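PDB 5AOQ: tyrosine-protein kinase receptor torso from Bombyx mori, which probably acts as a receptor tyrosine kinase that binds prothoracicotropic hormone, PTTH, stimulates MAPK signalling to ERK and helps initiate metamorphosis. Local coordinates for residues A[30-35]-A[41-46]; A[35-40]-A[80-85]. All coordinates share one frame; numbering follows the deposited sequence.

How the contacts relate
Both contacts involve helix 27-38 within the first fibronectin type III domain of the Torso ectodomain, and their centres lie about 9 Å apart. Contact 1 ties the helix to the loop that follows it; contact 2 sets the same helix against segment 80-85, which runs into strand 83-88, an inner strand of an antiparallel four-stranded sheet. Along the chain the segments alternate, 30-35, 35-40, 41-46 and 80-85, with Tyr35 common to both. Leu34 joins the two sites by touching Trp40 and Trp82, while Trp40 also meets Asp45 and Cys46. Helix, loop and the residues around strand 83-88 therefore form one continuous patch, which borders the second receptor subunit.

Contact 1 of 2, residues A[30-35]-A[41-46]; sequences VCYSLY and TSLADC
Leu43 is the knob of this contact: its forked end enters a hollow that Cys31, Tyr32 and Tyr35 form along successive turns of helix 27-38. The motif is a helix followed by a loop folded back on it and closed by a disulfide, within the first fibronectin type III domain. CD2 of Leu43 lies 3.5 Å from CE1 of Tyr32, meeting that ring obliquely. The other branch, CD1, lies between Cys31 and Tyr35, 3.8 Å from CB of Cys31 and 3.6 Å from CB of Tyr35. With CG anti to the backbone N (chi1 175°), Leu43 swings this fork onto the helix. Its CB makes a separate CH-pi contact with Tyr35, 4.2 Å from the ring centroid and only 5° off the normal, so the phenol lies flat across the base of the leucine. From Leu43 to Cys46 the chain makes a type I beta turn, closed by Cys46 N donating to Leu43 O, which brings Cys46 back opposite Cys31. Tyr25 of the second receptor subunit packs on both cysteines and on Leu43, and Arg84 of the hormone chain on Tyr32. One covalent bond closes the loop: SG of Cys31 to SG of Cys46, 2.0 Å, with a left-handed twist (chi3 -83°).

Contact 2 of 2, residues A[35-40]-A[80-85]; sequences YYYLNW and EHWQLF
The indole NE1 of Trp82 lies over the phenol of Tyr37, 3.5 Å from CE2 of Tyr37 and the same distance from CD2 of that ring. These are ring contacts, part of an offset edge-to-face (T-shaped) aromatic pair that joins Tyr37 of helix 27-38 to Trp82, beside strand 83-88 of the first fibronectin type III domain. The indole presents its edge to one face of the phenol, the planes standing at 84°. The centroids of the Tyr37 ring and the five-membered ring of Trp82 are 5.0 Å apart. Tyr37 reaches over because its CG is anti to the backbone N (chi1 174°), carrying the phenol out from the helix onto the indole edge; its side chain also touches Glu102. Trp82 lies between helix and sheet: Leu34 of the helix touches the indole, and the Trp82 side chain also packs on Leu100 of strand 98-101, while its backbone is hydrogen-bonded to Leu125. An alanine in place of Trp82 would probably leave one face of the Tyr37 ring and the end of Leu34 without their shared partner, opening a gap between helix and sheet. Nearby on the helix, Tyr36 meets Tyr83 of the hormone chain edge-to-face. Along the indole edge, CZ2 of Trp82 sits 3.8 Å from CG of Tyr37, above the rim of the phenol.

Contact 1 of 2, residues A[30-35]-A[41-46]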
loop_
_atom_site.group_PDB
_atom_site.type_symbol
_atom_site.label_atom_id
_atom_site.label_comp_id
_atom_site.label_asym_id
_atom_site.label_seq_id
_atom_site.Cartn_x
_atom_site.Cartn_y
_atom_site.Cartn_z
ATOM N N VAL A 30 16.648 -1.044 12.375
ATOM C CA VAL A 30 17.058 -0.392 13.617
ATOM C C VAL A 30 17.768 0.929 13.334
ATOM O O VAL A 30 17.563 1.913 14.043
ATOM C CB VAL A 30 17.983 -1.301 14.459
ATOM C CG1 VAL A 30 18.493 -0.563 15.698
ATOM C CG2 VAL A 30 17.251 -2.569 14.866
ATOM N N CYS A 31 18.599 0.949 12.299
ATOM C CA CYS A 31 19.375 2.141 11.986
ATOM C C CYS A 31 18.496 3.243 11.406
ATOM O O CYS A 31 18.690 4.417 11.715
ATOM C CB CYS A 31 20.505 1.809 11.012
ATOM S SG CYS A 31 21.878 0.904 11.756
ATOM N N TYR A 32 17.530 2.869 10.572
ATOM C CA TYR A 32 16.573 3.840 10.048
ATOM C C TYR A 32 15.725 4.421 11.173
ATOM O O TYR A 32 15.691 5.637 11.370
ATOM C CB TYR A 32 15.664 3.203 8.991
ATOM C CG TYR A 32 16.282 3.081 7.612
ATOM C CD1 TYR A 32 17.591 2.647 7.444
ATOM C CD2 TYR A 32 15.548 3.393 6.476
ATOM C CE1 TYR A 32 18.150 2.533 6.185
ATOM C CE2 TYR A 32 16.099 3.283 5.214
ATOM C CZ TYR A 32 17.400 2.852 5.074
ATOM O OH TYR A 32 17.953 2.740 3.819
ATOM N N SER A 33 15.076 3.544 11.935
ATOM C CA SER A 33 14.180 3.980 13.005
ATOM C C SER A 33 14.852 4.929 14.000
ATOM O O SER A 33 14.170 5.673 14.703
ATOM C CB SER A 33 13.630 2.763 13.748
ATOM O OG SER A 33 14.688 1.952 14.216
ATOM N N LEU A 34 16.183 4.901 14.051
ATOM C CA LEU A 34 16.942 5.813 14.904
ATOM C C LEU A 34 17.522 6.970 14.094
ATOM O O LEU A 34 17.704 8.070 14.615
ATOM C CB LEU A 34 18.072 5.073 15.622
ATOM C CG LEU A 34 17.680 4.069 16.708
ATOM C CD1 LEU A 34 18.921 3.368 17.238
ATOM C CD2 LEU A 34 16.927 4.748 17.842
ATOM N N TYR A 35 17.815 6.714 12.823
ATOM C CA TYR A 35 18.375 7.740 11.947
ATOM C C TYR A 35 17.362 8.846 11.699
ATOM O O TYR A 35 17.705 10.029 11.686
ATOM C CB TYR A 35 18.822 7.135 10.616
ATOM C CG TYR A 35 19.191 8.164 9.572
ATOM C CD1 TYR A 35 20.229 9.059 9.793
ATOM C CD2 TYR A 35 18.511 8.237 8.366
ATOM C CE1 TYR A 35 20.573 10.003 8.846
ATOM C CE2 TYR A 35 18.851 9.177 7.409
ATOM C CZ TYR A 35 19.883 10.057 7.654
ATOM O OH TYR A 35 20.227 10.994 6.708
ATOM N N THR A 41 23.699 13.061 11.247
ATOM C CA THR A 41 24.260 13.726 10.078
ATOM C C THR A 41 24.160 12.798 8.876
ATOM O O THR A 41 23.905 13.238 7.754
ATOM C CB THR A 41 25.728 14.127 10.300
ATOM O OG1 THR A 41 26.507 12.959 10.589
ATOM C CG2 THR A 41 25.845 15.111 11.452
ATOM N N SER A 42 24.362 11.508 9.127
ATOM C CA SER A 42 24.238 10.487 8.096
ATOM C C SER A 42 23.677 9.207 8.700
ATOM O O SER A 42 23.366 9.159 9.887
ATOM C CB SER A 42 25.594 10.216 7.439
ATOM O OG SER A 42 26.130 11.397 6.870
ATOM N N LEU A 43 23.551 8.173 7.875
ATOM C CA LEU A 43 23.071 6.874 8.327
ATOM C C LEU A 43 24.256 5.992 8.703
ATOM O O LEU A 43 24.138 5.097 9.541
ATOM C CB LEU A 43 22.226 6.204 7.239
ATOM C CG LEU A 43 21.738 4.778 7.515
ATOM C CD1 LEU A 43 20.682 4.768 8.611
ATOM C CD2 LEU A 43 21.201 4.151 6.241
ATOM N N ALA A 44 25.398 6.261 8.075
ATOM C CA ALA A 44 26.587 5.429 8.223
ATOM C C ALA A 44 27.073 5.363 9.665
ATOM O O ALA A 44 27.710 4.388 10.064
ATOM C CB ALA A 44 27.699 5.948 7.326
ATOM N N ASP A 45 26.771 6.393 10.449
ATOM C CA ASP A 45 27.273 6.458 11.818
ATOM C C ASP A 45 26.473 5.565 12.768
ATOM O O ASP A 45 26.607 5.665 13.989
ATOM C CB ASP A 45 27.246 7.904 12.318
ATOM C CG ASP A 45 25.845 8.475 12.383
ATOM O OD1 ASP A 45 24.929 7.881 11.774
ATOM O OD2 ASP A 45 25.659 9.522 13.037
ATOM N N CYS A 46 25.643 4.696 12.201
ATOM C CA CYS A 46 24.905 3.709 12.976
ATOM C C CYS A 46 25.813 2.515 13.233
ATOM O O CYS A 46 26.147 1.775 12.308
ATOM C CB CYS A 46 23.636 3.282 12.246
ATOM S SG CYS A 46 22.554 2.183 13.178
#

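Contact 2 of 2, residues A[35-40]-A[80-85]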
loop_
_atom_site.group_PDB
_atom_site.type_symbol
_atom_site.label_atom_id
_atom_site.label_comp_id
_atom_site.label_asym_id
_atom_site.label_seq_id
_atom_site.Cartn_x
_atom_site.Cartn_y
_atom_site.Cartn_z
ATOM N N TYR A 35 17.815 6.714 12.823
ATOM C CA TYR A 35 18.375 7.740 11.947
ATOM C C TYR A 35 17.362 8.846 11.699
ATOM O O TYR A 35 17.705 10.029 11.686
ATOM C CB TYR A 35 18.822 7.135 10.616
ATOM C CG TYR A 35 19.191 8.164 9.572
ATOM C CD1 TYR A 35 20.229 9.059 9.793
ATOM C CD2 TYR A 35 18.511 8.237 8.366
ATOM C CE1 TYR A 35 20.573 10.003 8.846
ATOM C CE2 TYR A 35 18.851 9.177 7.409
ATOM C CZ TYR A 35 19.883 10.057 7.654
ATOM O OH TYR A 35 20.227 10.994 6.708
ATOM N N TYR A 36 16.108 8.448 11.512
ATOM C CA TYR A 36 15.036 9.395 11.228
ATOM C C TYR A 36 14.503 10.031 12.511
ATOM O O TYR A 36 13.916 11.112 12.477
ATOM C CB TYR A 36 13.906 8.694 10.467
ATOM C CG TYR A 36 14.281 8.296 9.053
ATOM C CD1 TYR A 36 14.913 7.087 8.792
ATOM C CD2 TYR A 36 14.002 9.129 7.981
ATOM C CE1 TYR A 36 15.257 6.721 7.507
ATOM C CE2 TYR A 36 14.344 8.770 6.694
ATOM C CZ TYR A 36 14.970 7.566 6.461
ATOM O OH TYR A 36 15.310 7.204 5.177
ATOM N N TYR A 37 14.716 9.358 13.638
ATOM C CA TYR A 37 14.255 9.852 14.933
ATOM C C TYR A 37 15.263 10.809 15.573
ATOM O O TYR A 37 14.925 11.947 15.901
ATOM C CB TYR A 37 13.978 8.678 15.877
ATOM C CG TYR A 37 13.631 9.091 17.290
ATOM C CD1 TYR A 37 12.335 9.453 17.631
ATOM C CD2 TYR A 37 14.598 9.111 18.284
ATOM C CE1 TYR A 37 12.014 9.829 18.922
ATOM C CE2 TYR A 37 14.288 9.486 19.577
ATOM C CZ TYR A 37 12.996 9.843 19.891
ATOM O OH TYR A 37 12.684 10.217 21.178
ATOM N N LEU A 38 16.499 10.346 15.744
ATOM C CA LEU A 38 17.541 11.151 16.381
ATOM C C LEU A 38 18.177 12.153 15.423
ATOM O O LEU A 38 18.940 13.022 15.847
ATOM C CB LEU A 38 18.629 10.245 16.965
ATOM C CG LEU A 38 18.310 9.598 18.313
ATOM C CD1 LEU A 38 19.297 8.483 18.621
ATOM C CD2 LEU A 38 18.317 10.640 19.424
ATOM N N ASN A 39 17.852 12.036 14.139
ATOM C CA ASN A 39 18.344 12.967 13.130
ATOM C C ASN A 39 19.869 13.058 13.130
ATOM O O ASN A 39 20.444 14.065 13.545
ATOM C CB ASN A 39 17.736 14.355 13.351
ATOM C CG ASN A 39 18.062 15.323 12.231
ATOM O OD1 ASN A 39 18.338 14.916 11.102
ATOM N ND2 ASN A 39 18.030 16.615 12.539
ATOM N N TRP A 40 20.517 11.998 12.662
ATOM C CA TRP A 40 21.969 11.974 12.551
ATOM C C TRP A 40 22.414 12.727 11.305
ATOM O O TRP A 40 21.608 13.004 10.417
ATOM C CB TRP A 40 22.485 10.535 12.502
ATOM C CG TRP A 40 22.281 9.761 13.770
ATOM C CD1 TRP A 40 22.260 10.257 15.041
ATOM C CD2 TRP A 40 22.064 8.350 13.887
ATOM N NE1 TRP A 40 22.048 9.241 15.943
ATOM C CE2 TRP A 40 21.923 8.060 15.258
ATOM C CE3 TRP A 40 21.975 7.303 12.965
ATOM C CZ2 TRP A 40 21.698 6.768 15.729
ATOM C CZ3 TRP A 40 21.753 6.023 13.434
ATOM C CH2 TRP A 40 21.616 5.767 14.803
ATOM N N GLU A 80 14.877 5.104 29.687
ATOM C CA GLU A 80 15.373 6.324 29.064
ATOM C C GLU A 80 15.894 6.050 27.657
ATOM O O GLU A 80 15.930 6.947 26.814
ATOM C CB GLU A 80 16.475 6.944 29.926
ATOM C CG GLU A 80 17.670 6.031 30.158
ATOM C CD GLU A 80 18.715 6.651 31.062
ATOM O OE1 GLU A 80 18.493 7.784 31.541
ATOM O OE2 GLU A 80 19.759 6.006 31.299
ATOM N N HIS A 81 16.296 4.806 27.411
ATOM C CA HIS A 81 16.852 4.412 26.120
ATOM C C HIS A 81 15.804 3.735 25.246
ATOM O O HIS A 81 14.740 3.341 25.727
ATOM C CB HIS A 81 18.037 3.462 26.311
ATOM C CG HIS A 81 18.993 3.887 27.381
ATOM N ND1 HIS A 81 19.862 4.946 27.226
ATOM C CD2 HIS A 81 19.227 3.387 28.617
ATOM C CE1 HIS A 81 20.585 5.084 28.324
ATOM N NE2 HIS A 81 20.218 4.151 29.184
ATOM N N TRP A 82 16.111 3.604 23.960
ATOM C CA TRP A 82 15.288 2.815 23.053
ATOM C C TRP A 82 15.310 1.362 23.496
ATOM O O TRP A 82 16.253 0.931 24.162
ATOM C CB TRP A 82 15.795 2.927 21.616
ATOM C CG TRP A 82 15.214 4.060 20.846
ATOM C CD1 TRP A 82 15.648 5.351 20.833
ATOM C CD2 TRP A 82 14.094 4.003 19.957
ATOM N NE1 TRP A 82 14.864 6.106 19.994
ATOM C CE2 TRP A 82 13.902 5.300 19.445
ATOM C CE3 TRP A 82 13.233 2.981 19.546
ATOM C CZ2 TRP A 82 12.883 5.603 18.544
ATOM C CZ3 TRP A 82 12.223 3.283 18.652
ATOM C CH2 TRP A 82 12.057 4.583 18.161
ATOM N N GLN A 83 14.275 0.608 23.136
ATOM C CA GLN A 83 14.262 -0.824 23.420
ATOM C C GLN A 83 13.921 -1.644 22.180
ATOM O O GLN A 83 12.954 -1.350 21.478
ATOM C CB GLN A 83 13.273 -1.138 24.542
ATOM C CG GLN A 83 13.566 -0.417 25.848
ATOM C CD GLN A 83 12.645 -0.852 26.971
ATOM O OE1 GLN A 83 12.012 -0.024 27.627
ATOM N NE2 GLN A 83 12.573 -2.156 27.204
ATOM N N LEU A 84 14.727 -2.673 21.929
ATOM C CA LEU A 84 14.508 -3.593 20.817
ATOM C C LEU A 84 14.020 -4.939 21.327
ATOM O O LEU A 84 14.532 -5.462 22.317
ATOM C CB LEU A 84 15.793 -3.772 20.004
ATOM C CG LEU A 84 15.768 -4.849 18.913
ATOM C CD1 LEU A 84 14.716 -4.553 17.855
ATOM C CD2 LEU A 84 17.141 -4.974 18.276
ATOM N N PHE A 85 13.020 -5.486 20.639
ATOM C CA PHE A 85 12.435 -6.772 20.998
ATOM C C PHE A 85 12.338 -7.684 19.789
ATOM O O PHE A 85 12.007 -7.231 18.692
ATOM C CB PHE A 85 11.054 -6.571 21.613
ATOM C CG PHE A 85 11.069 -5.711 22.832
ATOM C CD1 PHE A 85 11.103 -4.333 22.716
ATOM C CD2 PHE A 85 11.075 -6.274 24.093
ATOM C CE1 PHE A 85 11.131 -3.535 23.832
ATOM C CE2 PHE A 85 11.101 -5.478 25.213
ATOM C CZ PHE A 85 11.134 -4.108 25.082
#